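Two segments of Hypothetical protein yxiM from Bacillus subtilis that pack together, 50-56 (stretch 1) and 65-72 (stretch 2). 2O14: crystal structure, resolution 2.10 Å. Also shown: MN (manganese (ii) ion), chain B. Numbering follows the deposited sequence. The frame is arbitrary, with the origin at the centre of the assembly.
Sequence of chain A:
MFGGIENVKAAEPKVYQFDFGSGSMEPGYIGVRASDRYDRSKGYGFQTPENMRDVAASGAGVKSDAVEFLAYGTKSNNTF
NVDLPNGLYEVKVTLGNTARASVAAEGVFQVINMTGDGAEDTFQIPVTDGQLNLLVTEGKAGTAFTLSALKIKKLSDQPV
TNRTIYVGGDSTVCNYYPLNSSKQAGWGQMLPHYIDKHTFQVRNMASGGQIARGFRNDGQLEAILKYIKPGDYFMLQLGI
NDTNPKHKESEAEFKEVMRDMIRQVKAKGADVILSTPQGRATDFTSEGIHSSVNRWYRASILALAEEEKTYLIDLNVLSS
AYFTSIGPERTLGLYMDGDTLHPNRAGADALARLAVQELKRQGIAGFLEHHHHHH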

# COMPACT_ATOMS: atom_id res chain seq x y z
N GLU A 50 -18.14 -11.28 20.11
CA GLU A 50 -17.42 -12.31 20.87
C GLU A 50 -15.93 -12.36 20.53
O GLU A 50 -15.12 -12.83 21.32
CB GLU A 50 -18.02 -13.70 20.61
CG GLU A 50 -17.90 -14.18 19.17
CD GLU A 50 -19.14 -13.87 18.34
OE1 GLU A 50 -19.79 -12.82 18.57
OE2 GLU A 50 -19.46 -14.68 17.44
N ASN A 51 -15.56 -11.86 19.35
CA ASN A 51 -14.16 -11.86 18.94
C ASN A 51 -13.51 -10.49 18.99
O ASN A 51 -12.49 -10.24 18.35
CB ASN A 51 -14.03 -12.46 17.54
CG ASN A 51 -14.19 -13.97 17.53
OD1 ASN A 51 -14.61 -14.56 16.53
ND2 ASN A 51 -13.84 -14.61 18.63
N MSE A 52 -14.12 -9.58 19.75
CA MSE A 52 -13.60 -8.22 19.91
C MSE A 52 -13.27 -8.04 21.38
O MSE A 52 -13.92 -8.64 22.25
CB MSE A 52 -14.66 -7.19 19.50
CG MSE A 52 -15.13 -7.27 18.06
SE MSE A 52 -13.77 -6.96 16.71
CE MSE A 52 -13.00 -5.35 17.45
N ARG A 53 -12.27 -7.22 21.67
CA ARG A 53 -11.87 -6.98 23.05
C ARG A 53 -11.42 -5.53 23.26
O ARG A 53 -10.75 -4.96 22.41
CB ARG A 53 -10.73 -7.93 23.42
CG ARG A 53 -10.11 -7.70 24.79
CD ARG A 53 -9.02 -8.73 25.05
NE ARG A 53 -9.56 -10.09 25.03
CZ ARG A 53 -8.84 -11.18 24.84
NH1 ARG A 53 -9.42 -12.38 24.84
NH2 ARG A 53 -7.53 -11.09 24.65
N ASP A 54 -11.80 -4.94 24.39
CA ASP A 54 -11.40 -3.56 24.69
C ASP A 54 -9.97 -3.59 25.24
O ASP A 54 -9.66 -4.39 26.11
CB ASP A 54 -12.31 -2.94 25.75
CG ASP A 54 -13.71 -2.71 25.24
OD1 ASP A 54 -13.85 -2.22 24.11
OD2 ASP A 54 -14.67 -3.01 25.99
N VAL A 55 -9.11 -2.72 24.72
CA VAL A 55 -7.74 -2.68 25.21
C VAL A 55 -7.23 -1.25 25.31
O VAL A 55 -7.71 -0.35 24.61
CB VAL A 55 -6.77 -3.48 24.29
CG1 VAL A 55 -7.18 -4.95 24.25
CG2 VAL A 55 -6.76 -2.88 22.89
N ALA A 56 -6.26 -1.05 26.19
CA ALA A 56 -5.67 0.26 26.38
C ALA A 56 -4.74 0.54 25.21
O ALA A 56 -4.30 -0.38 24.52
CB ALA A 56 -4.89 0.28 27.70
N ASP A 65 -7.22 4.55 23.97
CA ASP A 65 -7.88 3.25 24.08
C ASP A 65 -8.23 2.69 22.70
O ASP A 65 -8.16 3.40 21.70
CB ASP A 65 -9.13 3.36 24.95
CG ASP A 65 -10.12 4.41 24.47
OD1 ASP A 65 -9.87 5.04 23.42
OD2 ASP A 65 -11.15 4.62 25.14
N ALA A 66 -8.62 1.42 22.66
CA ALA A 66 -8.95 0.79 21.39
C ALA A 66 -9.66 -0.55 21.57
O ALA A 66 -9.92 -0.98 22.69
CB ALA A 66 -7.67 0.57 20.58
N VAL A 67 -9.99 -1.17 20.45
CA VAL A 67 -10.61 -2.49 20.45
C VAL A 67 -9.62 -3.36 19.69
O VAL A 67 -8.92 -2.87 18.80
CB VAL A 67 -11.96 -2.53 19.68
CG1 VAL A 67 -13.06 -1.90 20.53
CG2 VAL A 67 -11.82 -1.81 18.35
N GLU A 68 -9.53 -4.63 20.07
CA GLU A 68 -8.62 -5.55 19.40
C GLU A 68 -9.41 -6.62 18.65
O GLU A 68 -10.34 -7.21 19.19
CB GLU A 68 -7.70 -6.22 20.41
CG GLU A 68 -6.69 -7.14 19.76
CD GLU A 68 -5.75 -7.76 20.76
OE1 GLU A 68 -5.72 -7.29 21.93
OE2 GLU A 68 -5.03 -8.71 20.38
N PHE A 69 -9.04 -6.85 17.40
CA PHE A 69 -9.71 -7.88 16.61
C PHE A 69 -9.01 -9.20 16.91
O PHE A 69 -7.85 -9.40 16.53
CB PHE A 69 -9.60 -7.54 15.12
CG PHE A 69 -10.40 -6.33 14.72
CD1 PHE A 69 -11.63 -6.46 14.10
CD2 PHE A 69 -9.92 -5.04 14.98
CE1 PHE A 69 -12.38 -5.33 13.73
CE2 PHE A 69 -10.65 -3.91 14.61
CZ PHE A 69 -11.88 -4.06 13.99
N LEU A 70 -9.72 -10.09 17.60
CA LEU A 70 -9.19 -11.40 17.97
C LEU A 70 -9.28 -12.39 16.81
O LEU A 70 -8.51 -13.34 16.73
CB LEU A 70 -9.95 -11.93 19.19
CG LEU A 70 -9.87 -11.03 20.42
CD1 LEU A 70 -10.63 -11.66 21.58
CD2 LEU A 70 -8.41 -10.81 20.80
N ALA A 71 -10.24 -12.17 15.93
CA ALA A 71 -10.41 -12.99 14.75
C ALA A 71 -10.14 -11.99 13.63
O ALA A 71 -10.55 -10.84 13.71
CB ALA A 71 -11.83 -13.51 14.66
N TYR A 72 -9.41 -12.41 12.59
CA TYR A 72 -9.11 -11.51 11.50
C TYR A 72 -9.03 -12.22 10.15
O TYR A 72 -9.43 -13.37 10.03
CB TYR A 72 -7.80 -10.75 11.78
CG TYR A 72 -6.68 -11.66 12.21
CD1 TYR A 72 -6.54 -12.03 13.55
CD2 TYR A 72 -5.81 -12.20 11.28
CE1 TYR A 72 -5.55 -12.92 13.94
CE2 TYR A 72 -4.82 -13.09 11.65
CZ TYR A 72 -4.70 -13.45 12.98
OH TYR A 72 -3.73 -14.36 13.34
MN MN B . -11.75 6.37 23.66
O HOH W 1 -6.01 -8.84 24.35
O HOH W 2 -13.65 5.09 23.17
O HOH W 3 -10.27 7.84 24.23

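Two antiparallel strands, 52-56 and 65-69, pair edge to edge through a ladder of backbone hydrogen bonds, with a buried cluster of Met52, Val67 and Phe69 on one face, a mixed polar and apolar face on the other, and a further backbone bond between Asn51 and Leu70.

The backbone sets the register. Arg53 and Glu68 form a hydrogen-bonded pair: Glu68 N donates to Arg53 O at 2.7 Å, and Arg53 N donates to Glu68 O at 3.1 Å. Two residues along, Val55 N gives a nearly straight bond to Ala66 O at 2.8 Å, and Ala66 N returns one to Val55 O at 2.8 Å. One further bond, Leu70 N to Asn51 O at 2.9 Å, adds to the ladder. Between these rungs lie the non-hydrogen-bonded pairs, where CA-H...O contacts use the same carbonyls a second time; the tightest runs from Val67 CA to Arg53 O at 3.2 Å.

Alternation then sorts the side chains. Met52, Asp54, Val67 and Phe69 share one face, where Met52, a selenomethionine, is the centrepiece. Its chi angles are all m, and this curl carries its end closer to the partner strand than its CA-to-CB direction alone would. Met52 CE sits 3.6 Å from the centroid of the Phe69 ring, almost on the ring normal, while Met52 SE lies 3.4 Å from Phe69 CD1. The same methyl reaches Val67, with Met52 CE 3.7 Å from Val67 CB. A flexible, unbranched chain suits this place because it can cover a flat ring and touch a branched neighbour at once; all three residues are buried. Asp54, at the more exposed part of this face, brings OD1 within 3.7 Å of Val67 CG1, and that oxygen is hydrogen-bonded elsewhere in the structure.

Arg53, Val55, Ala66 and Glu68 occupy the other face. Arg53 and Glu68 meet through a water, which accepts from Arg53 NH2 at 2.7 Å and donates to Glu68 OE1 at 2.9 Å. Long chains serve well here, since both project from the sheet and bring their polar ends to a shared water. Leu70 CD1 packs over one face of the Arg53 guanidinium, 3.6 Å from Arg53 NH1. Val55 CG1 approaches Glu68 OE1 at 3.6 Å, and small Ala66 brings its CB 4.3 Å from Val55 CG2.

At the far end, Ala56 and Asp65 still pair by backbone but their side chains diverge. The CA-to-CB bond of Asp65 points sideways, and its carboxylate binds manganese through both oxygens, with OD1 at 2.3 Å and OD2 at 2.4 Å from MN.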